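Local coordinates for beta-1,4-galactanase (Thielavia heterothallica, PDB 1HJS), which hydrolyses the beta-1,4-galactosidic linkages of type I arabinogalactans, as a family 53 glycoside hydrolase of clan GH-A, at residues 271-276 / 313-318; 246-251 / 257-262; 130-135 / 155-160; 96-101 / 107-112. One frame throughout, in Å; residues are numbered along the deposited sequence.

Contact 1. Residues 271-276 / 313-318; sequences EGQTTF and NTMFSQ
The amide nitrogen of Gln273 is held by two backbone carbonyls. NE2 donates to Thr314 O at 3.0 Å with an N-H...O angle of 149°, and also to the carbonyl of Trp248. The first bond is not ideally placed: the donor stands well above the carbonyl plane of Thr314, 54° out of it, and the acceptor lies a little off the amide plane. The other half of the amide is used as well, for OE1 is hydrogen-bonded to the hydroxyl of Ser325. Gln273 reaches this position because CG lies anti to its carbonyl carbon (chi1 -70°) and the chain then runs out straight from helix 270-285. Across the contact the methylene CG of Met315 packs against OE1 at 3.6 Å, and its thioether chain slants past the glutamine. The flexible methionine suits this place, covering the amide with carbon while making no polar demand of its own. Replacing Gln273 with a leucine would remove both amide ends, and the carbonyls of Thr314 and Trp248 and the hydroxyl of Ser325 would probably each lose a buried partner. One neutral amide, donor at one end and acceptor at the other, thus ties a barrel helix to the loop that follows strand 290-296 without burying a charge.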
# COMPACT_ATOMS: atom_id res chain seq x y z
N GLU A 271 -9.51 17.06 -12.50
CA GLU A 271 -10.20 16.35 -13.58
C GLU A 271 -9.26 15.27 -14.12
O GLU A 271 -9.68 14.14 -14.39
CB GLU A 271 -10.56 17.33 -14.71
CG GLU A 271 -11.64 18.36 -14.37
CD GLU A 271 -11.23 19.36 -13.30
OE1 GLU A 271 -10.06 19.80 -13.30
OE2 GLU A 271 -12.08 19.72 -12.46
N GLY A 272 -7.99 15.63 -14.28
CA GLY A 272 -7.00 14.69 -14.77
C GLY A 272 -6.83 13.53 -13.80
O GLY A 272 -6.68 12.38 -14.22
N GLN A 273 -6.85 13.83 -12.50
CA GLN A 273 -6.71 12.78 -11.49
C GLN A 273 -7.83 11.76 -11.61
O GLN A 273 -7.59 10.56 -11.52
CB GLN A 273 -6.76 13.36 -10.07
CG GLN A 273 -5.58 14.18 -9.65
CD GLN A 273 -5.65 14.52 -8.17
OE1 GLN A 273 -6.70 14.91 -7.66
NE2 GLN A 273 -4.52 14.38 -7.47
N THR A 274 -9.06 12.24 -11.79
CA THR A 274 -10.19 11.32 -11.89
C THR A 274 -10.05 10.42 -13.10
O THR A 274 -10.38 9.24 -13.04
CB THR A 274 -11.55 12.07 -11.97
OG1 THR A 274 -11.68 12.70 -13.24
CG2 THR A 274 -11.64 13.12 -10.88
N THR A 275 -9.54 10.97 -14.20
CA THR A 275 -9.37 10.18 -15.42
C THR A 275 -8.31 9.10 -15.20
O THR A 275 -8.54 7.93 -15.52
CB THR A 275 -8.94 11.06 -16.61
OG1 THR A 275 -9.99 11.98 -16.92
CG2 THR A 275 -8.64 10.20 -17.83
N PHE A 276 -7.16 9.48 -14.66
CA PHE A 276 -6.09 8.53 -14.41
C PHE A 276 -6.52 7.44 -13.44
O PHE A 276 -6.34 6.25 -13.71
CB PHE A 276 -4.85 9.24 -13.84
CG PHE A 276 -3.70 8.32 -13.56
CD1 PHE A 276 -2.92 7.82 -14.60
CD2 PHE A 276 -3.40 7.94 -12.26
CE1 PHE A 276 -1.85 6.96 -14.35
CE2 PHE A 276 -2.33 7.08 -11.99
CZ PHE A 276 -1.55 6.59 -13.04
N ASN A 313 0.42 16.05 -5.57
CA ASN A 313 -0.29 14.82 -5.92
C ASN A 313 -1.46 14.57 -4.99
O ASN A 313 -2.09 13.52 -5.06
CB ASN A 313 0.66 13.62 -5.84
CG ASN A 313 1.67 13.60 -6.95
OD1 ASN A 313 1.31 13.72 -8.12
ND2 ASN A 313 2.93 13.43 -6.59
N THR A 314 -1.75 15.52 -4.10
CA THR A 314 -2.84 15.35 -3.16
C THR A 314 -4.20 15.53 -3.82
O THR A 314 -4.30 15.98 -4.97
CB THR A 314 -2.72 16.33 -1.97
OG1 THR A 314 -2.85 17.68 -2.44
CG2 THR A 314 -1.37 16.16 -1.28
N MET A 315 -5.25 15.17 -3.09
CA MET A 315 -6.62 15.30 -3.58
C MET A 315 -7.41 16.23 -2.65
O MET A 315 -8.64 16.17 -2.60
CB MET A 315 -7.28 13.93 -3.65
CG MET A 315 -6.57 12.96 -4.60
SD MET A 315 -7.38 11.35 -4.72
CE MET A 315 -8.68 11.71 -5.90
N PHE A 316 -6.68 17.06 -1.92
CA PHE A 316 -7.27 18.03 -0.98
C PHE A 316 -6.58 19.37 -1.18
O PHE A 316 -5.40 19.42 -1.55
CB PHE A 316 -7.06 17.58 0.47
CG PHE A 316 -7.99 16.49 0.91
CD1 PHE A 316 -7.85 15.19 0.43
CD2 PHE A 316 -9.02 16.77 1.81
CE1 PHE A 316 -8.73 14.18 0.84
CE2 PHE A 316 -9.90 15.77 2.22
CZ PHE A 316 -9.75 14.47 1.73
N SER A 317 -7.30 20.46 -0.93
CA SER A 317 -6.71 21.80 -1.07
C SER A 317 -5.72 22.00 0.07
O SER A 317 -5.69 21.22 1.01
CB SER A 317 -7.80 22.88 -0.98
OG SER A 317 -8.28 22.99 0.34
N GLN A 318 -4.92 23.06 -0.02
CA GLN A 318 -3.95 23.32 1.03
C GLN A 318 -4.61 23.74 2.34
O GLN A 318 -3.95 23.81 3.37
CB GLN A 318 -2.94 24.38 0.57
CG GLN A 318 -1.93 23.83 -0.43
CD GLN A 318 -1.09 22.69 0.15
OE1 GLN A 318 -0.30 22.90 1.07
NE2 GLN A 318 -1.27 21.49 -0.39

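Contact 2. Residues 246-251 / 257-262; sequences TNWPIS and YSFPSD
Neither backbone is helical or in a regular strand where the two segments face each other, and their nearest CA atoms, those of Trp248 and Phe259, are 10.8 Å apart, a gap filled by large side chains. Both belong to the long loop between strand 240-245 and helix 270-285 of the TIM barrel, so the contact folds one beta-alpha loop back on itself. Trp248 has CG anti to its backbone N (chi1 -176°), which carries the six-membered end of the indole toward Phe259. There the two rings form an offset edge-to-face pair: the phenyl presents its edge to the indole face, with planes at 84° and centroids 5.5 Å apart. Two broad aromatics suit this place, since each spans several ångströms from a backbone that stays distant. The polar corner of the indole is satisfied too, NE1 giving its hydrogen to Pro267 O. Phe276 of helix 270-285 stacks with Trp248, while Phe268 meets Phe259, extending the cluster. Pro249, rigid and apolar, sets its CD above the rim of one face of the neighbouring indole, 3.5 Å from its plane, and its CG reaches Phe259 CZ at 4.1 Å.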
# COMPACT_ATOMS: atom_id res chain seq x y z
N THR A 246 -0.68 4.49 -5.81
CA THR A 246 -0.70 5.23 -7.07
C THR A 246 -1.00 6.70 -6.77
O THR A 246 -1.57 7.03 -5.73
CB THR A 246 -1.74 4.66 -8.07
OG1 THR A 246 -1.50 5.19 -9.38
CG2 THR A 246 -3.16 5.02 -7.64
N ASN A 247 -0.58 7.57 -7.69
CA ASN A 247 -0.75 9.01 -7.57
C ASN A 247 -0.90 9.60 -8.98
O ASN A 247 -0.47 8.99 -9.96
CB ASN A 247 0.51 9.68 -7.00
CG ASN A 247 0.56 9.72 -5.48
OD1 ASN A 247 1.58 10.13 -4.91
ND2 ASN A 247 -0.52 9.33 -4.81
N TRP A 248 -1.51 10.78 -9.05
CA TRP A 248 -1.60 11.55 -10.29
C TRP A 248 -1.57 13.00 -9.82
O TRP A 248 -2.31 13.39 -8.92
CB TRP A 248 -2.88 11.30 -11.09
CG TRP A 248 -2.81 12.07 -12.38
CD1 TRP A 248 -3.37 13.30 -12.63
CD2 TRP A 248 -2.04 11.74 -13.54
NE1 TRP A 248 -2.99 13.74 -13.88
CE2 TRP A 248 -2.18 12.80 -14.46
CE3 TRP A 248 -1.25 10.64 -13.90
CZ2 TRP A 248 -1.55 12.81 -15.71
CZ3 TRP A 248 -0.62 10.64 -15.14
CH2 TRP A 248 -0.77 11.72 -16.03
N PRO A 249 -0.70 13.81 -10.42
CA PRO A 249 -0.60 15.21 -10.00
C PRO A 249 -1.63 16.21 -10.46
O PRO A 249 -2.18 16.11 -11.57
CB PRO A 249 0.81 15.59 -10.46
CG PRO A 249 0.97 14.83 -11.72
CD PRO A 249 0.33 13.48 -11.43
N ILE A 250 -1.91 17.17 -9.59
CA ILE A 250 -2.81 18.27 -9.92
C ILE A 250 -1.86 19.40 -10.31
O ILE A 250 -2.28 20.45 -10.79
CB ILE A 250 -3.72 18.70 -8.73
CG1 ILE A 250 -2.88 19.02 -7.50
CG2 ILE A 250 -4.73 17.60 -8.44
CD1 ILE A 250 -3.72 19.50 -6.33
N SER A 251 -0.57 19.16 -10.10
CA SER A 251 0.47 20.12 -10.44
C SER A 251 1.83 19.43 -10.54
O SER A 251 2.26 18.75 -9.61
CB SER A 251 0.53 21.24 -9.40
OG SER A 251 1.52 22.19 -9.75
N TYR A 257 11.23 12.83 -14.65
CA TYR A 257 11.15 11.85 -15.74
C TYR A 257 10.00 12.19 -16.67
O TYR A 257 9.02 12.83 -16.26
CB TYR A 257 10.93 10.44 -15.19
CG TYR A 257 11.97 9.97 -14.22
CD1 TYR A 257 11.85 10.22 -12.85
CD2 TYR A 257 13.10 9.27 -14.66
CE1 TYR A 257 12.82 9.80 -11.95
CE2 TYR A 257 14.08 8.84 -13.76
CZ TYR A 257 13.93 9.11 -12.41
OH TYR A 257 14.90 8.70 -11.52
N SER A 258 10.11 11.77 -17.92
CA SER A 258 9.05 12.01 -18.89
C SER A 258 7.91 11.07 -18.51
O SER A 258 8.15 9.96 -18.04
CB SER A 258 9.55 11.69 -20.31
OG SER A 258 10.71 12.45 -20.62
N PHE A 259 6.68 11.51 -18.70
CA PHE A 259 5.53 10.68 -18.37
C PHE A 259 5.29 9.60 -19.41
O PHE A 259 5.70 9.75 -20.57
CB PHE A 259 4.28 11.56 -18.21
CG PHE A 259 4.10 12.11 -16.83
CD1 PHE A 259 5.10 12.86 -16.23
CD2 PHE A 259 2.93 11.86 -16.11
CE1 PHE A 259 4.94 13.36 -14.93
CE2 PHE A 259 2.77 12.35 -14.82
CZ PHE A 259 3.78 13.09 -14.22
N PRO A 260 4.65 8.49 -19.02
CA PRO A 260 4.38 7.39 -19.95
C PRO A 260 3.57 7.89 -21.14
O PRO A 260 2.70 8.75 -21.00
CB PRO A 260 3.61 6.39 -19.10
CG PRO A 260 4.17 6.62 -17.73
CD PRO A 260 4.22 8.13 -17.66
N SER A 261 3.86 7.35 -22.32
CA SER A 261 3.18 7.77 -23.54
C SER A 261 1.65 7.73 -23.51
O SER A 261 1.02 8.65 -24.03
CB SER A 261 3.68 6.93 -24.73
OG SER A 261 3.38 5.56 -24.56
N ASP A 262 1.06 6.70 -22.92
CA ASP A 262 -0.40 6.63 -22.90
C ASP A 262 -1.13 7.40 -21.80
O ASP A 262 -2.31 7.15 -21.55
CB ASP A 262 -0.90 5.17 -22.93
CG ASP A 262 -0.28 4.31 -21.85
OD1 ASP A 262 0.20 4.85 -20.84
OD2 ASP A 262 -0.29 3.07 -22.02

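Contact 3. Residues 130-135 / 155-160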
# COMPACT_ATOMS: atom_id res chain seq x y z
N VAL A 130 -3.57 -7.68 4.81
CA VAL A 130 -2.32 -7.47 5.54
C VAL A 130 -1.18 -7.78 4.58
O VAL A 130 -1.13 -8.88 4.03
CB VAL A 130 -2.18 -8.41 6.76
CG1 VAL A 130 -0.79 -8.25 7.38
CG2 VAL A 130 -3.26 -8.10 7.79
N SER A 131 -0.29 -6.82 4.35
CA SER A 131 0.84 -7.10 3.48
C SER A 131 2.02 -7.40 4.37
O SER A 131 2.28 -6.69 5.35
CB SER A 131 1.16 -5.90 2.56
OG SER A 131 1.72 -4.81 3.28
N ILE A 132 2.72 -8.49 4.07
CA ILE A 132 3.90 -8.86 4.84
C ILE A 132 5.10 -8.22 4.15
O ILE A 132 5.83 -8.87 3.40
CB ILE A 132 4.05 -10.40 4.95
CG1 ILE A 132 3.88 -11.05 3.58
CG2 ILE A 132 3.00 -10.95 5.91
CD1 ILE A 132 3.98 -12.57 3.60
N GLY A 133 5.27 -6.93 4.41
CA GLY A 133 6.35 -6.17 3.82
C GLY A 133 5.81 -5.10 2.88
O GLY A 133 4.68 -5.19 2.40
N ASN A 134 6.63 -4.08 2.62
CA ASN A 134 6.24 -3.00 1.71
C ASN A 134 7.29 -2.92 0.61
O ASN A 134 8.47 -2.70 0.89
CB ASN A 134 6.17 -1.66 2.46
CG ASN A 134 5.67 -0.53 1.58
OD1 ASN A 134 4.46 -0.39 1.36
ND2 ASN A 134 6.59 0.27 1.06
N GLU A 135 6.85 -3.10 -0.63
CA GLU A 135 7.74 -3.07 -1.80
C GLU A 135 9.02 -3.87 -1.55
O GLU A 135 10.12 -3.34 -1.64
CB GLU A 135 8.10 -1.62 -2.16
CG GLU A 135 6.88 -0.75 -2.46
CD GLU A 135 7.25 0.58 -3.09
OE1 GLU A 135 8.39 1.04 -2.88
OE2 GLU A 135 6.40 1.18 -3.78
N ARG A 155 11.88 -18.00 3.49
CA ARG A 155 11.75 -18.43 4.88
C ARG A 155 11.13 -17.34 5.75
O ARG A 155 10.25 -17.60 6.57
CB ARG A 155 13.12 -18.82 5.43
CG ARG A 155 13.12 -19.18 6.89
CD ARG A 155 13.56 -20.62 7.10
NE ARG A 155 14.45 -20.73 8.25
CZ ARG A 155 15.77 -20.91 8.16
NH1 ARG A 155 16.36 -21.01 6.97
NH2 ARG A 155 16.49 -20.98 9.27
N LEU A 156 11.60 -16.11 5.57
CA LEU A 156 11.08 -14.99 6.33
C LEU A 156 9.60 -14.76 6.03
O LEU A 156 8.79 -14.61 6.95
CB LEU A 156 11.89 -13.72 6.03
CG LEU A 156 13.33 -13.70 6.56
CD1 LEU A 156 14.08 -12.51 5.97
CD2 LEU A 156 13.31 -13.62 8.08
N LEU A 157 9.24 -14.75 4.75
CA LEU A 157 7.85 -14.53 4.36
C LEU A 157 6.95 -15.66 4.87
O LEU A 157 5.80 -15.42 5.25
CB LEU A 157 7.74 -14.39 2.84
CG LEU A 157 8.43 -13.14 2.28
CD1 LEU A 157 8.31 -13.11 0.77
CD2 LEU A 157 7.79 -11.89 2.88
N HIS A 158 7.48 -16.88 4.90
CA HIS A 158 6.71 -18.02 5.40
C HIS A 158 6.40 -17.79 6.88
O HIS A 158 5.28 -18.03 7.34
CB HIS A 158 7.50 -19.32 5.23
CG HIS A 158 6.79 -20.54 5.74
ND1 HIS A 158 5.70 -21.09 5.11
CD2 HIS A 158 7.02 -21.31 6.83
CE1 HIS A 158 5.28 -22.15 5.78
NE2 HIS A 158 6.07 -22.31 6.83
N SER A 159 7.40 -17.32 7.62
CA SER A 159 7.23 -17.05 9.05
C SER A 159 6.23 -15.93 9.29
O SER A 159 5.39 -16.03 10.19
CB SER A 159 8.58 -16.68 9.67
OG SER A 159 9.47 -17.78 9.65
N ALA A 160 6.32 -14.87 8.49
CA ALA A 160 5.41 -13.74 8.62
C ALA A 160 3.98 -14.18 8.33
O ALA A 160 3.05 -13.86 9.07
CB ALA A 160 5.81 -12.62 7.66
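Ile132 and Leu157 meet at a slant, and Ala160 meets a different branch of the same isoleucine. The two arms of Ile132 divide the work. CG2 packs on the CB of Ala160 at 3.7 Å, while the longer arm ends in CD1, 3.9 Å from Leu157 CD2. With chi1 at 48°, CG1 sits between the backbone N and the carbonyl carbon, and the extended chi2 then sends CD1 toward the leucine. Leu157 answers with CG anti to its carbonyl carbon (chi1 -66°), and its CD2 also lies 3.6 Å from Ile132 O, so the methyl covers backbone as well as side chain. Ala160, about one helical turn further on, has only a methyl to offer, which lets the helix come close: the CA atoms of Ile132 and Ala160 are 6.4 Å apart. A beta-branched residue suits the strand side because it spreads carbon in two directions from one position. Cut back to an alanine, Ile132 would lose both CG2 and CD1, which is likely to leave a gap between the strand and the methyls of Leu157 and Ala160.

Ile132 is also the centre of an inverse gamma turn, where the strand gives way to the loop holding Glu135, assigned as the proton donor. Gly133 follows with a positive phi of 114°, at which a CB would press on the preceding carbonyl oxygen. In the TIM barrel this is the seam between strand 129-132 and helix 150-165; Ile132 further touches Ile175 on the adjacent strand 174-179, and Leu156 and Ser159 rest on Ser106 of helix 102-122.

Contact 4. Residues 96-101 / 107-112; sequences AGWPSD and WKLYNY. With NAG (2-acetamido-2-deoxy-beta-D-glucopyranose), chain E; SO4 (sulfate ion), chain F.
Lys108 leaves helix 102-122 toward Trp98 and Pro99, and its chain can be followed outward. CB lies 4.1 Å from Pro99 CD, and CG packs closer to the same proline carbon, at 3.7 Å. The chain then bends at chi2 (-33°), which lays CD over the indole of Trp98 near the rim of one face. CE continues across that face as a CH-pi contact, 3.9 Å from the centroid of the five-membered ring and 25° off its normal. At the tip, NZ donates to O2 of a sulfate ion, probably from the crystallisation liquor, at 2.7 Å; Asn51 ND2 also binds this ion. A lysine suits the place, its methylenes lying on aromatic carbon while the amine reaches the anion. The segments belong to a beta-alpha loop of the TIM barrel and the helix it leads into, with Asp101 as N-cap. Trp98 has a double role: NE1 donates to sulfate O3 at 3.0 Å, and its benzo edge points at the face of Tyr112 in an offset edge-to-face pair, planes at 61°. Leu109 CD1 abuts the indole edge at CZ3. Further along the helix surface Asn111 ND2 is bonded covalently to C1 of an N-acetylglucosamine, whose N2 lies over one face of Trp107.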
# COMPACT_ATOMS: atom_id res chain seq x y z
N ALA A 96 15.36 -1.90 15.08
CA ALA A 96 16.37 -1.89 16.13
C ALA A 96 16.10 -3.02 17.12
O ALA A 96 14.95 -3.29 17.46
CB ALA A 96 16.37 -0.55 16.85
N GLY A 97 17.16 -3.70 17.55
CA GLY A 97 17.00 -4.78 18.50
C GLY A 97 16.74 -6.15 17.91
O GLY A 97 16.82 -7.16 18.62
N TRP A 98 16.43 -6.22 16.62
CA TRP A 98 16.17 -7.51 15.98
C TRP A 98 17.47 -8.20 15.60
O TRP A 98 18.43 -7.56 15.17
CB TRP A 98 15.29 -7.32 14.74
CG TRP A 98 13.85 -7.02 15.06
CD1 TRP A 98 13.36 -6.39 16.17
CD2 TRP A 98 12.71 -7.33 14.24
NE1 TRP A 98 11.98 -6.28 16.09
CE2 TRP A 98 11.56 -6.85 14.91
CE3 TRP A 98 12.55 -7.96 13.00
CZ2 TRP A 98 10.27 -6.98 14.38
CZ3 TRP A 98 11.27 -8.09 12.47
CH2 TRP A 98 10.15 -7.60 13.17
N PRO A 99 17.53 -9.54 15.75
CA PRO A 99 18.71 -10.34 15.42
C PRO A 99 18.94 -10.46 13.92
O PRO A 99 17.98 -10.41 13.14
CB PRO A 99 18.40 -11.68 16.08
CG PRO A 99 16.92 -11.79 15.90
CD PRO A 99 16.44 -10.39 16.27
N SER A 100 20.19 -10.64 13.52
CA SER A 100 20.55 -10.75 12.10
C SER A 100 20.56 -12.17 11.54
O SER A 100 20.31 -12.36 10.35
CB SER A 100 21.92 -10.12 11.85
OG SER A 100 21.89 -8.72 12.06
N ASP A 101 20.87 -13.16 12.37
CA ASP A 101 20.93 -14.53 11.87
C ASP A 101 19.53 -14.99 11.45
O ASP A 101 18.56 -14.74 12.16
CB ASP A 101 21.52 -15.47 12.91
CG ASP A 101 20.62 -15.65 14.11
OD1 ASP A 101 20.52 -14.72 14.93
OD2 ASP A 101 20.02 -16.73 14.23
N TRP A 107 12.20 -16.23 13.62
CA TRP A 107 11.38 -16.40 14.80
C TRP A 107 10.90 -15.04 15.32
O TRP A 107 9.75 -14.91 15.75
CB TRP A 107 12.16 -17.13 15.88
CG TRP A 107 11.28 -17.86 16.83
CD1 TRP A 107 9.95 -18.15 16.65
CD2 TRP A 107 11.65 -18.44 18.08
NE1 TRP A 107 9.48 -18.87 17.72
CE2 TRP A 107 10.50 -19.06 18.61
CE3 TRP A 107 12.85 -18.50 18.80
CZ2 TRP A 107 10.51 -19.74 19.84
CZ3 TRP A 107 12.86 -19.17 20.03
CH2 TRP A 107 11.70 -19.78 20.53
N LYS A 108 11.78 -14.05 15.27
CA LYS A 108 11.45 -12.70 15.73
C LYS A 108 10.31 -12.17 14.87
O LYS A 108 9.35 -11.59 15.37
CB LYS A 108 12.65 -11.77 15.56
CG LYS A 108 12.81 -10.69 16.62
CD LYS A 108 11.51 -10.16 17.18
CE LYS A 108 11.79 -9.12 18.26
NZ LYS A 108 10.62 -8.87 19.15
N LEU A 109 10.43 -12.36 13.56
CA LEU A 109 9.44 -11.89 12.60
C LEU A 109 8.09 -12.55 12.86
O LEU A 109 7.04 -11.90 12.80
CB LEU A 109 9.90 -12.19 11.18
CG LEU A 109 8.98 -11.70 10.05
CD1 LEU A 109 8.71 -10.21 10.21
CD2 LEU A 109 9.63 -11.99 8.71
N TYR A 110 8.11 -13.84 13.15
CA TYR A 110 6.89 -14.58 13.44
C TYR A 110 6.26 -14.04 14.73
O TYR A 110 5.07 -13.73 14.75
CB TYR A 110 7.20 -16.07 13.58
CG TYR A 110 6.05 -16.89 14.11
CD1 TYR A 110 5.90 -17.10 15.48
CD2 TYR A 110 5.12 -17.47 13.25
CE1 TYR A 110 4.85 -17.87 15.99
CE2 TYR A 110 4.06 -18.24 13.75
CZ TYR A 110 3.94 -18.43 15.12
OH TYR A 110 2.91 -19.19 15.63
N ASN A 111 7.07 -13.90 15.77
CA ASN A 111 6.61 -13.39 17.06
C ASN A 111 6.00 -12.00 16.92
O ASN A 111 4.92 -11.73 17.45
CB ASN A 111 7.76 -13.30 18.07
CG ASN A 111 8.25 -14.65 18.52
OD1 ASN A 111 7.65 -15.68 18.22
ND2 ASN A 111 9.36 -14.64 19.25
N TYR A 112 6.72 -11.12 16.23
CA TYR A 112 6.25 -9.75 16.03
C TYR A 112 4.92 -9.70 15.30
O TYR A 112 4.00 -8.99 15.71
CB TYR A 112 7.28 -8.95 15.22
CG TYR A 112 6.74 -7.63 14.69
CD1 TYR A 112 6.66 -6.51 15.51
CD2 TYR A 112 6.26 -7.53 13.38
CE1 TYR A 112 6.11 -5.30 15.03
CE2 TYR A 112 5.71 -6.34 12.90
CZ TYR A 112 5.64 -5.23 13.73
OH TYR A 112 5.10 -4.06 13.24
C1 NAG E . 9.70 -15.75 20.12
C2 NAG E . 11.12 -15.55 20.66
C3 NAG E . 11.48 -16.68 21.63
C4 NAG E . 10.40 -16.83 22.71
C5 NAG E . 9.02 -16.96 22.07
C6 NAG E . 7.91 -17.00 23.10
C7 NAG E . 12.81 -14.47 19.32
C8 NAG E . 14.01 -14.66 18.40
N2 NAG E . 12.05 -15.54 19.55
O3 NAG E . 12.73 -16.40 22.24
O4 NAG E . 10.68 -17.98 23.50
O5 NAG E . 8.76 -15.83 21.21
O6 NAG E . 6.73 -17.56 22.54
O7 NAG E . 12.58 -13.37 19.82
S SO4 F . 9.87 -5.44 19.13
O1 SO4 F . 8.97 -6.22 18.03
O2 SO4 F . 10.21 -6.44 20.13
O3 SO4 F . 10.92 -4.91 18.56
O4 SO4 F . 8.94 -4.50 19.71

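Contacts 1, 2 and 3 are buried, whereas contact 4 is only partly so and carries a glycan and a sulfate at the surface. Contacts 1 and 2 adjoin each other around the start of helix 270-285: one relies on a shared amide, the other on aromatic rings, and Asn313 packs on Pro249 where they join. Contacts 3 and 4 adjoin on the opposite side of the chain's centre, where Leu109 CD2 packs near Ala160 CB and Leu156 O, joining helices 102-122 and 150-165. Contact 3 is a strand-to-helix seam of aliphatic side chains, while contact 4, farther out, mixes apolar stacking with charge.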